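Putative rRNA methylase (Clostridium thermocellum ATCC 27405, PDB 3EEY) binds S-adenosylmethionine and is probably a methyltransferase, perhaps one that modifies ribosomal RNA. Local coordinates at residues D14-F19 against A38-L43; C92-V97 against E127-G132; K163-Q168 against V183-I188. All coordinates share one frame; numbering follows the deposited sequence. Where two conformers were deposited one is given.

Contact 1 (D14-F19 against A38-L43); sequences DYIKMF and AFLASL
I16 carries the contact: its CG2 methyl sits among three residues of the neighbouring helix. Its first torsion (chi1 -68°) sets CG2 anti to the backbone N, and from there the methyl meets F39 CE2 at 3.6 Å. I16 CG2 also touches L43 CD1 at 3.7 Å and L40 CD2 at 3.8 Å, so the single branch bridges two successive turns of helix 35-44. F39 reaches across with CG anti to its own backbone N (chi1 165°). L43 CG lies over one face of the F39 ring, toward its rim, while K17 comes to the ring edge, with CD 4.1 Å from F39 CE1. K17 crosses both F39 and L43 at about a right angle, its CG 3.9 Å from L43 CD2, before bends at chi3 and chi4 turn its amine end from the second helix. S42 OG donates to F39 O at 2.8 Å from above the carbonyl plane. The axes of segments 14-19 and 38-43 approach to 11.0 Å and cross at -23°, running the same way. I16, F39 and L40 all reach M98 on strand 94-101, so both helices cover the same face of the Rossmann-like sheet, and H13 stacks on F39. No hydrogen bond joins the two segments: methyl, ring and methylene packing makes the contact, with the aliphatic part of K17, an exposed residue, against F39 and L43.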
ATOM      1  N   ASP A  14       5.845   8.273  -4.747  1.00 36.35           N
ATOM      2  CA  ASP A  14       6.822   7.353  -4.157  1.00 35.78           C
ATOM      3  C   ASP A  14       6.995   6.063  -4.960  1.00 37.90           C
ATOM      4  O   ASP A  14       8.121   5.594  -5.137  1.00 38.99           O
ATOM      5  CB  ASP A  14       6.456   7.014  -2.706  1.00 43.06           C
ATOM      6  CG  ASP A  14       6.769   8.145  -1.731  1.00 51.08           C
ATOM      7  OD1 ASP A  14       7.298   9.197  -2.148  1.00 53.33           O
ATOM      8  OD2 ASP A  14       6.495   7.972  -0.528  1.00 57.45           O
ATOM      9  N   TYR A  15       5.877   5.504  -5.430  1.00 39.11           N
ATOM     10  CA  TYR A  15       5.882   4.328  -6.299  1.00 39.45           C
ATOM     11  C   TYR A  15       6.503   4.603  -7.662  1.00 39.07           C
ATOM     12  O   TYR A  15       7.178   3.739  -8.215  1.00 38.33           O
ATOM     13  CB  TYR A  15       4.468   3.772  -6.477  1.00 38.09           C
ATOM     14  CG  TYR A  15       4.050   2.811  -5.388  1.00 41.58           C
ATOM     15  CD1 TYR A  15       3.204   3.219  -4.355  1.00 37.41           C
ATOM     16  CD2 TYR A  15       4.499   1.490  -5.389  1.00 39.89           C
ATOM     17  CE1 TYR A  15       2.821   2.339  -3.343  1.00 36.24           C
ATOM     18  CE2 TYR A  15       4.113   0.597  -4.386  1.00 36.04           C
ATOM     19  CZ  TYR A  15       3.276   1.027  -3.367  1.00 39.24           C
ATOM     20  OH  TYR A  15       2.893   0.158  -2.365  1.00 39.93           O
ATOM     21  N   ILE A  16       6.279   5.803  -8.190  1.00 36.25           N
ATOM     22  CA  ILE A  16       6.832   6.197  -9.483  1.00 38.59           C
ATOM     23  C   ILE A  16       8.355   6.388  -9.387  1.00 42.25           C
ATOM     24  O   ILE A  16       9.088   5.919 -10.256  1.00 41.06           O
ATOM     25  CB  ILE A  16       6.097   7.452 -10.093  1.00 38.66           C
ATOM     26  CG1 ILE A  16       4.650   7.125 -10.505  1.00 35.54           C
ATOM     27  CG2 ILE A  16       6.842   8.014 -11.273  1.00 38.03           C
ATOM     28  CD1 ILE A  16       4.473   6.072 -11.597  1.00 31.50           C
ATOM     29  N   LYS A  17       8.814   7.044  -8.319  1.00 45.27           N
ATOM     30  CA  LYS A  17      10.247   7.205  -8.023  1.00 47.99           C
ATOM     31  C   LYS A  17      11.013   5.872  -7.930  1.00 49.80           C
ATOM     32  O   LYS A  17      12.165   5.801  -8.352  1.00 56.70           O
ATOM     33  CB  LYS A  17      10.443   7.999  -6.725  1.00 48.28           C
ATOM     34  CG  LYS A  17      10.533   9.510  -6.880  1.00 48.12           C
ATOM     35  CD  LYS A  17       9.998  10.246  -5.653  1.00 66.95           C
ATOM     36  CE  LYS A  17      10.576   9.740  -4.329  1.00 82.60           C
ATOM     37  NZ  LYS A  17      11.482  10.723  -3.673  1.00 93.18           N
ATOM     38  N   MET A  18      10.365   4.836  -7.385  1.00 49.57           N
ATOM     39  CA  MET A  18      10.911   3.464  -7.308  1.00 51.27           C
ATOM     40  C   MET A  18      11.217   2.856  -8.670  1.00 50.45           C
ATOM     41  O   MET A  18      12.156   2.081  -8.820  1.00 54.86           O
ATOM     42  CB  MET A  18       9.916   2.516  -6.625  1.00 53.24           C
ATOM     43  CG  MET A  18       9.908   2.465  -5.098  1.00 64.25           C
ATOM     44  SD  MET A  18       8.495   1.479  -4.500  1.00 67.72           S
ATOM     45  CE  MET A  18       9.070  -0.197  -4.770  1.00 68.01           C
ATOM     46  N   PHE A  19      10.404   3.197  -9.662  1.00 53.65           N
ATOM     47  CA  PHE A  19      10.408   2.492 -10.938  1.00 47.24           C
ATOM     48  C   PHE A  19      11.041   3.284 -12.073  1.00 49.96           C
ATOM     49  O   PHE A  19      11.643   2.708 -12.972  1.00 55.23           O
ATOM     50  CB  PHE A  19       8.976   2.118 -11.317  1.00 44.41           C
ATOM     51  CG  PHE A  19       8.455   0.901 -10.615  1.00 39.26           C
ATOM     52  CD1 PHE A  19       8.441  -0.325 -11.265  1.00 39.19           C
ATOM     53  CD2 PHE A  19       7.956   0.973  -9.318  1.00 42.11           C
ATOM     54  CE1 PHE A  19       7.955  -1.463 -10.634  1.00 44.89           C
ATOM     55  CE2 PHE A  19       7.470  -0.160  -8.676  1.00 45.28           C
ATOM     56  CZ  PHE A  19       7.471  -1.383  -9.338  1.00 43.08           C
ATOM     57  N   ALA A  38       5.316  17.604 -14.626  1.00 42.62           N
ATOM     58  CA  ALA A  38       6.580  18.206 -14.184  1.00 46.34           C
ATOM     59  C   ALA A  38       7.400  17.220 -13.366  1.00 45.86           C
ATOM     60  O   ALA A  38       8.615  17.081 -13.565  1.00 41.52           O
ATOM     61  CB  ALA A  38       6.319  19.475 -13.378  1.00 42.07           C
ATOM     62  N   PHE A  39       6.711  16.541 -12.451  1.00 43.52           N
ATOM     63  CA  PHE A  39       7.284  15.475 -11.631  1.00 41.79           C
ATOM     64  C   PHE A  39       7.913  14.353 -12.476  1.00 40.35           C
ATOM     65  O   PHE A  39       9.045  13.943 -12.221  1.00 36.72           O
ATOM     66  CB  PHE A  39       6.212  14.915 -10.681  1.00 39.40           C
ATOM     67  CG  PHE A  39       6.578  13.608 -10.045  1.00 41.18           C
ATOM     68  CD1 PHE A  39       7.577  13.541  -9.090  1.00 39.94           C
ATOM     69  CD2 PHE A  39       5.910  12.441 -10.390  1.00 36.44           C
ATOM     70  CE1 PHE A  39       7.919  12.332  -8.497  1.00 44.25           C
ATOM     71  CE2 PHE A  39       6.241  11.235  -9.800  1.00 43.75           C
ATOM     72  CZ  PHE A  39       7.250  11.178  -8.854  1.00 41.32           C
ATOM     73  N   LEU A  40       7.176  13.871 -13.473  1.00 41.79           N
ATOM     74  CA  LEU A  40       7.683  12.856 -14.402  1.00 43.20           C
ATOM     75  C   LEU A  40       8.860  13.352 -15.248  1.00 44.02           C
ATOM     76  O   LEU A  40       9.816  12.606 -15.493  1.00 39.11           O
ATOM     77  CB  LEU A  40       6.561  12.341 -15.305  1.00 38.93           C
ATOM     78  CG  LEU A  40       5.535  11.374 -14.713  1.00 42.28           C
ATOM     79  CD1 LEU A  40       4.348  11.211 -15.649  1.00 34.99           C
ATOM     80  CD2 LEU A  40       6.147  10.020 -14.379  1.00 40.89           C
ATOM     81  N   ALA A  41       8.789  14.614 -15.671  1.00 48.92           N
ATOM     82  CA  ALA A  41       9.846  15.256 -16.451  1.00 47.97           C
ATOM     83  C   ALA A  41      11.178  15.376 -15.703  1.00 50.85           C
ATOM     84  O   ALA A  41      12.246  15.196 -16.294  1.00 52.65           O
ATOM     85  CB  ALA A  41       9.380  16.619 -16.941  1.00 49.35           C
ATOM     86  N   SER A  42      11.110  15.656 -14.404  1.00 52.11           N
ATOM     87  CA  SER A  42      12.310  15.797 -13.583  1.00 54.80           C
ATOM     88  C   SER A  42      12.991  14.463 -13.306  1.00 57.29           C
ATOM     89  O   SER A  42      14.214  14.403 -13.171  1.00 63.51           O
ATOM     90  CB  SER A  42      11.976  16.482 -12.261  1.00 58.91           C
ATOM     91  OG  SER A  42      11.180  15.632 -11.450  1.00 67.62           O
ATOM     92  N   LEU A  43      12.199  13.397 -13.220  1.00 55.45           N
ATOM     93  CA  LEU A  43      12.726  12.051 -12.972  1.00 54.86           C
ATOM     94  C   LEU A  43      13.419  11.467 -14.186  1.00 52.81           C
ATOM     95  O   LEU A  43      14.329  10.647 -14.069  1.00 53.12           O
ATOM     96  CB  LEU A  43      11.603  11.090 -12.582  1.00 54.10           C
ATOM     97  CG  LEU A  43      10.870  11.232 -11.253  1.00 58.03           C
ATOM     98  CD1 LEU A  43       9.939  10.066 -11.142  1.00 45.64           C
ATOM     99  CD2 LEU A  43      11.823  11.278 -10.056  1.00 60.69           C
TER

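Contact 2 (C92-V97 against E127-G132); sequences CPVKAV and ELLVTG
V94 O is the best-held polar atom, gripped by one hydrogen bond and one CA-H...O contact. V130 N donates to it at 2.9 Å, the straighter (172°) of the two cross-links and in the carbonyl plane, while L129 CA comes to V94 O at 3.5 Å. From the same edge of its backbone, V94 N donates to L128 O, also at 2.9 Å but from above that carbonyl's plane, and P93 CA adds a CA-H...O contact to L128 O at 3.4 Å. V94 thus clasps the peptides flanking L129, the pattern of a parallel beta bridge, made where helix 115-128 gives way to extended chain. V94 CG2 occupies the crowded position between its own N and C and packs 4.0 Å from L129 CD2; V97 CG2 sits more loosely by that methyl. P93 CB meets V130 CB at 4.0 Å, and K95, bent at chi2, lays its CD 3.8 Å from V130 CG1. K95 NZ goes on to a salt bridge with D24. Two backbone bonds and apolar packing thus tie the helix end to the start of strand 94-101, where this beta-alpha-beta crossover returns to the sheet before strand 133-139, and main chain satisfies N and O of buried V94.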
ATOM      1  N   CYS A  92       6.588   2.878 -28.633  1.00 76.13           N
ATOM      2  CA  CYS A  92       7.659   2.299 -27.819  1.00 73.77           C
ATOM      3  C   CYS A  92       7.090   1.781 -26.489  1.00 72.18           C
ATOM      4  O   CYS A  92       6.011   2.214 -26.075  1.00 71.07           O
ATOM      5  CB  CYS A  92       8.740   3.356 -27.563  1.00 70.85           C
ATOM      6  SG  CYS A  92       8.125   4.807 -26.682  1.00 66.70           S
ATOM      7  N   PRO A  93       7.792   0.832 -25.829  1.00 70.02           N
ATOM      8  CA  PRO A  93       7.398   0.439 -24.472  1.00 68.64           C
ATOM      9  C   PRO A  93       7.618   1.542 -23.427  1.00 63.96           C
ATOM     10  O   PRO A  93       8.674   2.182 -23.408  1.00 62.18           O
ATOM     11  CB  PRO A  93       8.312  -0.757 -24.170  1.00 68.84           C
ATOM     12  CG  PRO A  93       8.829  -1.204 -25.494  1.00 73.39           C
ATOM     13  CD  PRO A  93       8.934   0.034 -26.309  1.00 69.77           C
ATOM     14  N   VAL A  94       6.622   1.753 -22.568  1.00 57.14           N
ATOM     15  CA  VAL A  94       6.712   2.769 -21.520  1.00 50.23           C
ATOM     16  C   VAL A  94       7.027   2.161 -20.154  1.00 47.23           C
ATOM     17  O   VAL A  94       6.676   1.010 -19.875  1.00 43.97           O
ATOM     18  CB  VAL A  94       5.450   3.690 -21.449  1.00 48.87           C
ATOM     19  CG1 VAL A  94       5.173   4.327 -22.800  1.00 50.14           C
ATOM     20  CG2 VAL A  94       4.217   2.935 -20.949  1.00 52.12           C
ATOM     21  N   LYS A  95       7.711   2.933 -19.316  1.00 42.52           N
ATOM     22  CA  LYS A  95       8.072   2.477 -17.977  1.00 44.23           C
ATOM     23  C   LYS A  95       6.947   2.713 -16.974  1.00 43.58           C
ATOM     24  O   LYS A  95       6.718   1.884 -16.096  1.00 39.39           O
ATOM     25  CB  LYS A  95       9.361   3.152 -17.502  1.00 33.05           C
ATOM     26  CG  LYS A  95      10.030   2.489 -16.298  1.00 40.97           C
ATOM     27  CD  LYS A  95      10.585   1.109 -16.641  1.00 53.75           C
ATOM     28  CE  LYS A  95      11.716   0.704 -15.707  1.00 61.13           C
ATOM     29  NZ  LYS A  95      12.939   1.530 -15.930  1.00 67.43           N
ATOM     30  N   ALA A  96       6.250   3.841 -17.110  1.00 40.38           N
ATOM     31  CA  ALA A  96       5.229   4.221 -16.149  1.00 37.73           C
ATOM     32  C   ALA A  96       4.116   5.039 -16.766  1.00 37.91           C
ATOM     33  O   ALA A  96       4.326   5.726 -17.754  1.00 41.17           O
ATOM     34  CB  ALA A  96       5.845   4.965 -14.978  1.00 37.89           C
ATOM     35  N   VAL A  97       2.918   4.927 -16.189  1.00 38.21           N
ATOM     36  CA  VAL A  97       1.770   5.745 -16.576  1.00 33.66           C
ATOM     37  C   VAL A  97       1.089   6.226 -15.298  1.00 35.68           C
ATOM     38  O   VAL A  97       0.871   5.446 -14.383  1.00 41.05           O
ATOM     39  CB  VAL A  97       0.747   4.975 -17.463  1.00 36.38           C
ATOM     40  CG1 VAL A  97      -0.271   5.929 -18.083  1.00 25.31           C
ATOM     41  CG2 VAL A  97       1.432   4.207 -18.575  1.00 32.40           C
ATOM     42  N   GLU A 127      -1.025  -2.576 -22.138  1.00 44.17           N
ATOM     43  CA  GLU A 127      -0.378  -3.093 -23.348  0.50 41.89           C
ATOM     44  C   GLU A 127       0.975  -2.423 -23.595  1.00 40.72           C
ATOM     45  O   GLU A 127       1.957  -3.087 -23.930  1.00 39.92           O
ATOM     46  CB  GLU A 127      -1.287  -2.899 -24.567  0.50 44.16           C
ATOM     47  CG  GLU A 127      -2.327  -4.001 -24.762  0.50 46.86           C
ATOM     48  CD  GLU A 127      -3.552  -3.546 -25.545  0.50 56.03           C
ATOM     49  OE1 GLU A 127      -3.432  -2.630 -26.395  0.50 47.43           O
ATOM     50  OE2 GLU A 127      -4.642  -4.116 -25.307  0.50 54.55           O
ATOM     51  N   LEU A 128       1.011  -1.100 -23.424  1.00 39.54           N
ATOM     52  CA  LEU A 128       2.206  -0.287 -23.677  1.00 40.85           C
ATOM     53  C   LEU A 128       3.320  -0.448 -22.652  1.00 40.36           C
ATOM     54  O   LEU A 128       4.461  -0.100 -22.936  1.00 49.16           O
ATOM     55  CB  LEU A 128       1.821   1.196 -23.794  1.00 43.53           C
ATOM     56  CG  LEU A 128       1.267   1.696 -25.133  1.00 45.62           C
ATOM     57  CD1 LEU A 128       0.692   3.091 -24.991  1.00 39.16           C
ATOM     58  CD2 LEU A 128       2.343   1.670 -26.217  1.00 54.79           C
ATOM     59  N   LEU A 129       2.986  -0.961 -21.467  1.00 46.38           N
ATOM     60  CA  LEU A 129       3.948  -1.150 -20.377  1.00 41.82           C
ATOM     61  C   LEU A 129       4.982  -2.198 -20.679  1.00 43.78           C
ATOM     62  O   LEU A 129       4.653  -3.283 -21.164  1.00 42.68           O
ATOM     63  CB  LEU A 129       3.248  -1.578 -19.087  1.00 45.68           C
ATOM     64  CG  LEU A 129       2.819  -0.573 -18.025  1.00 41.98           C
ATOM     65  CD1 LEU A 129       2.563  -1.343 -16.743  1.00 33.02           C
ATOM     66  CD2 LEU A 129       3.862   0.512 -17.799  1.00 28.41           C
ATOM     67  N   VAL A 130       6.231  -1.858 -20.373  1.00 41.63           N
ATOM     68  CA  VAL A 130       7.336  -2.799 -20.375  1.00 45.05           C
ATOM     69  C   VAL A 130       7.179  -3.694 -19.133  1.00 50.96           C
ATOM     70  O   VAL A 130       6.558  -3.286 -18.143  1.00 51.66           O
ATOM     71  CB  VAL A 130       8.704  -2.035 -20.423  1.00 45.22           C
ATOM     72  CG1 VAL A 130       9.003  -1.320 -19.108  1.00 42.02           C
ATOM     73  CG2 VAL A 130       9.846  -2.959 -20.815  1.00 58.60           C
ATOM     74  N   THR A 131       7.691  -4.923 -19.192  1.00 52.90           N
ATOM     75  CA  THR A 131       7.705  -5.789 -18.013  1.00 53.44           C
ATOM     76  C   THR A 131       8.502  -5.126 -16.896  1.00 50.33           C
ATOM     77  O   THR A 131       9.570  -4.565 -17.133  1.00 49.33           O
ATOM     78  CB  THR A 131       8.244  -7.213 -18.304  1.00 55.31           C
ATOM     79  OG1 THR A 131       9.211  -7.159 -19.361  1.00 79.05           O
ATOM     80  CG2 THR A 131       7.122  -8.112 -18.731  1.00 49.85           C
ATOM     81  N   GLY A 132       7.950  -5.161 -15.687  1.00 46.88           N
ATOM     82  CA  GLY A 132       8.529  -4.450 -14.556  1.00 45.38           C
ATOM     83  C   GLY A 132       8.165  -2.973 -14.533  1.00 44.44           C
ATOM     84  O   GLY A 132       8.742  -2.216 -13.763  1.00 49.17           O
TER

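Contact 3 (K163-Q168 against V183-I188); sequences KKFIVQ and VCIEKI
K164 O opens the pairing by accepting I188 N at 2.8 Å, a nearly straight bond (174°) from above the carbonyl plane. I188 holds CG1 in the crowded position between its N and C, against the same K164 carbonyl. F165 has CG anti to its carbonyl carbon; the ring runs alongside K187, with F165 CZ 3.6 Å from K187 CE. F165 CD1 packs on I185 CG2 at 3.7 Å. I166 forms a hydrogen-bonded antiparallel pair with E186: I166 N to E186 O and E186 N to I166 O are both 2.9 Å and in the carbonyl planes. On this face I166 CD1 crosses to I188 CG2 (3.7 Å), and E186 OE1 accepts a hydrogen bond from I5 N of the second subunit. V167, a non-hydrogen-bonded partner of I185, sends CG1, anti to its backbone N, to V183 CG1 at 3.7 Å, where L157 of helix 148-157 packs on both valines. Q168 closes the run with two 2.8 Å bonds to C184, N to O and O to N. Its side chain, extended beyond CG, carries NE2 to Y15 OH and OE1 to Q11 NE2 of the second subunit. In this hairpin with strand 181-187, strand 165-172 is outermost within the chain, but at Q168 the sheet continues antiparallel into the second subunit: the F165 and V167 face meets helices, and polar ends on the Q168 and E186 face help join the dimer.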
ATOM      1  N   LYS A 163      -1.250 -13.451 -13.294  1.00 47.50           N
ATOM      2  CA  LYS A 163      -0.006 -14.009 -13.825  1.00 48.85           C
ATOM      3  C   LYS A 163       0.747 -12.990 -14.679  1.00 44.54           C
ATOM      4  O   LYS A 163       1.946 -13.137 -14.917  1.00 46.39           O
ATOM      5  CB  LYS A 163      -0.277 -15.284 -14.637  1.00 52.57           C
ATOM      6  CG  LYS A 163      -0.959 -16.388 -13.845  1.00 61.52           C
ATOM      7  CD  LYS A 163      -0.278 -17.732 -14.042  1.00 84.03           C
ATOM      8  CE  LYS A 163      -0.596 -18.737 -12.931  1.00 97.36           C
ATOM      9  NZ  LYS A 163      -1.767 -18.400 -12.058  1.00105.75           N
ATOM     10  N   LYS A 164       0.030 -11.961 -15.128  1.00 41.82           N
ATOM     11  CA  LYS A 164       0.596 -10.889 -15.942  1.00 45.69           C
ATOM     12  C   LYS A 164       0.773  -9.576 -15.167  1.00 41.39           C
ATOM     13  O   LYS A 164       1.738  -8.857 -15.393  1.00 35.22           O
ATOM     14  CB  LYS A 164      -0.247 -10.645 -17.204  1.00 39.11           C
ATOM     15  CG  LYS A 164      -0.549 -11.885 -18.046  1.00 56.08           C
ATOM     16  CD  LYS A 164       0.707 -12.539 -18.605  1.00 71.40           C
ATOM     17  CE  LYS A 164       0.373 -13.823 -19.345  1.00 80.40           C
ATOM     18  NZ  LYS A 164       1.275 -14.927 -18.929  1.00 82.97           N
ATOM     19  N   PHE A 165      -0.157  -9.266 -14.262  1.00 41.04           N
ATOM     20  CA  PHE A 165      -0.107  -8.004 -13.507  1.00 30.68           C
ATOM     21  C   PHE A 165      -0.378  -8.189 -12.024  1.00 32.15           C
ATOM     22  O   PHE A 165      -1.234  -8.983 -11.626  1.00 32.18           O
ATOM     23  CB  PHE A 165      -1.106  -6.972 -14.060  1.00 34.79           C
ATOM     24  CG  PHE A 165      -0.895  -6.605 -15.510  1.00 38.88           C
ATOM     25  CD1 PHE A 165      -0.102  -5.516 -15.856  1.00 32.76           C
ATOM     26  CD2 PHE A 165      -1.515  -7.326 -16.530  1.00 32.36           C
ATOM     27  CE1 PHE A 165       0.095  -5.176 -17.195  1.00 36.47           C
ATOM     28  CE2 PHE A 165      -1.323  -6.994 -17.872  1.00 33.69           C
ATOM     29  CZ  PHE A 165      -0.523  -5.922 -18.204  1.00 40.28           C
ATOM     30  N   ILE A 166       0.365  -7.449 -11.208  1.00 34.47           N
ATOM     31  CA  ILE A 166       0.025  -7.228  -9.799  1.00 36.12           C
ATOM     32  C   ILE A 166      -0.873  -5.997  -9.714  1.00 32.99           C
ATOM     33  O   ILE A 166      -0.523  -4.953 -10.227  1.00 33.86           O
ATOM     34  CB  ILE A 166       1.282  -6.990  -8.918  1.00 36.91           C
ATOM     35  CG1 ILE A 166       2.269  -8.154  -9.041  1.00 41.95           C
ATOM     36  CG2 ILE A 166       0.898  -6.790  -7.454  1.00 31.25           C
ATOM     37  CD1 ILE A 166       3.585  -7.925  -8.317  1.00 35.97           C
ATOM     38  N   VAL A 167      -2.042  -6.129  -9.098  1.00 38.63           N
ATOM     39  CA  VAL A 167      -2.925  -4.983  -8.884  1.00 33.75           C
ATOM     40  C   VAL A 167      -3.108  -4.785  -7.372  1.00 33.33           C
ATOM     41  O   VAL A 167      -3.701  -5.607  -6.683  1.00 27.10           O
ATOM     42  CB  VAL A 167      -4.293  -5.118  -9.624  1.00 35.64           C
ATOM     43  CG1 VAL A 167      -5.144  -3.861  -9.425  1.00 19.99           C
ATOM     44  CG2 VAL A 167      -4.094  -5.374 -11.122  1.00 23.83           C
ATOM     45  N   GLN A 168      -2.569  -3.689  -6.863  1.00 31.97           N
ATOM     46  CA  GLN A 168      -2.578  -3.430  -5.446  1.00 30.24           C
ATOM     47  C   GLN A 168      -3.392  -2.187  -5.136  1.00 33.37           C
ATOM     48  O   GLN A 168      -3.123  -1.118  -5.669  1.00 32.64           O
ATOM     49  CB  GLN A 168      -1.154  -3.264  -4.948  1.00 29.70           C
ATOM     50  CG  GLN A 168      -1.026  -3.031  -3.474  1.00 30.15           C
ATOM     51  CD  GLN A 168       0.282  -2.353  -3.128  1.00 34.46           C
ATOM     52  OE1 GLN A 168       1.234  -2.998  -2.706  1.00 45.36           O
ATOM     53  NE2 GLN A 168       0.339  -1.044  -3.327  1.00 38.58           N
ATOM     54  N   VAL A 183      -4.423   2.784  -6.648  1.00 28.35           N
ATOM     55  CA  VAL A 183      -4.231   1.484  -7.278  1.00 30.04           C
ATOM     56  C   VAL A 183      -2.873   1.473  -7.987  1.00 29.12           C
ATOM     57  O   VAL A 183      -2.539   2.397  -8.715  1.00 37.07           O
ATOM     58  CB  VAL A 183      -5.390   1.111  -8.237  1.00 31.21           C
ATOM     59  CG1 VAL A 183      -5.190  -0.263  -8.808  1.00 29.66           C
ATOM     60  CG2 VAL A 183      -6.726   1.130  -7.503  1.00 29.55           C
ATOM     61  N   CYS A 184      -2.076   0.446  -7.719  1.00 30.32           N
ATOM     62  CA  CYS A 184      -0.798   0.251  -8.380  1.00 28.20           C
ATOM     63  C   CYS A 184      -0.864  -0.997  -9.233  1.00 28.58           C
ATOM     64  O   CYS A 184      -1.156  -2.073  -8.728  1.00 32.26           O
ATOM     65  CB  CYS A 184       0.323   0.104  -7.358  1.00 32.59           C
ATOM     66  SG  CYS A 184       0.716   1.609  -6.500  1.00 33.69           S
ATOM     67  N   ILE A 185      -0.622  -0.841 -10.531  1.00 28.55           N
ATOM     68  CA  ILE A 185      -0.577  -1.963 -11.462  1.00 30.34           C
ATOM     69  C   ILE A 185       0.852  -2.148 -11.947  1.00 35.37           C
ATOM     70  O   ILE A 185       1.429  -1.229 -12.511  1.00 41.72           O
ATOM     71  CB  ILE A 185      -1.490  -1.717 -12.687  1.00 38.86           C
ATOM     72  CG1 ILE A 185      -2.898  -1.303 -12.243  1.00 29.37           C
ATOM     73  CG2 ILE A 185      -1.522  -2.940 -13.593  1.00 25.51           C
ATOM     74  CD1 ILE A 185      -3.656  -0.533 -13.279  1.00 43.49           C
ATOM     75  N   GLU A 186       1.422  -3.327 -11.721  1.00 34.29           N
ATOM     76  CA  GLU A 186       2.780  -3.629 -12.172  1.00 30.43           C
ATOM     77  C   GLU A 186       2.771  -4.829 -13.094  1.00 37.31           C
ATOM     78  O   GLU A 186       2.247  -5.875 -12.728  1.00 38.88           O
ATOM     79  CB  GLU A 186       3.705  -3.932 -10.991  1.00 30.62           C
ATOM     80  CG  GLU A 186       5.168  -4.030 -11.408  1.00 42.80           C
ATOM     81  CD  GLU A 186       6.081  -4.628 -10.357  1.00 47.73           C
ATOM     82  OE1 GLU A 186       5.668  -4.774  -9.195  1.00 56.37           O
ATOM     83  OE2 GLU A 186       7.234  -4.954 -10.700  1.00 60.98           O
ATOM     84  N   LYS A 187       3.359  -4.686 -14.278  1.00 38.01           N
ATOM     85  CA  LYS A 187       3.485  -5.800 -15.214  1.00 44.12           C
ATOM     86  C   LYS A 187       4.581  -6.744 -14.751  1.00 41.75           C
ATOM     87  O   LYS A 187       5.694  -6.320 -14.478  1.00 36.18           O
ATOM     88  CB  LYS A 187       3.763  -5.301 -16.637  1.00 41.79           C
ATOM     89  CG  LYS A 187       3.834  -6.409 -17.691  1.00 49.28           C
ATOM     90  CD  LYS A 187       4.040  -5.868 -19.101  1.00 47.04           C
ATOM     91  CE  LYS A 187       2.732  -5.786 -19.849  1.00 51.03           C
ATOM     92  NZ  LYS A 187       2.822  -5.217 -21.224  1.00 46.93           N
ATOM     93  N   ILE A 188       4.253  -8.028 -14.643  1.00 42.42           N
ATOM     94  CA  ILE A 188       5.234  -9.028 -14.221  1.00 43.34           C
ATOM     95  C   ILE A 188       5.540 -10.060 -15.309  1.00 51.50           C
ATOM     96  O   ILE A 188       6.537 -10.783 -15.225  1.00 52.35           O
ATOM     97  CB  ILE A 188       4.838  -9.711 -12.884  1.00 44.14           C
ATOM     98  CG1 ILE A 188       3.482 -10.425 -12.994  1.00 34.35           C
ATOM     99  CG2 ILE A 188       4.851  -8.695 -11.751  1.00 40.05           C
ATOM    100  CD1 ILE A 188       3.109 -11.235 -11.771  1.00 37.49           C
TER

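Overall arrangement
All three contacts meet around one Rossmann-like sheet. F19 of contact 1 lies against contact 2, with F19 CD1 3.1 Å from G132 O, and I16 CD1 sits 3.8 Å from A96 CB. Contact 1 reaches contact 3 where Y15 CD1 packs 3.7 Å from C184 SG and F19 CE1 3.6 Å from E186 OE2. Contacts 2 and 3, centres 12 Å apart, are stitched by K187: its NZ is 2.7 Å from L129 O and its O 2.8 Å from G132 N. The cofactor lies nearest contact 1, about 8 Å from the F39 side chain, and about 10 Å from that of V97 in contact 2. Contact 3 is remote from it; contacts 1 and 3 touch the second subunit.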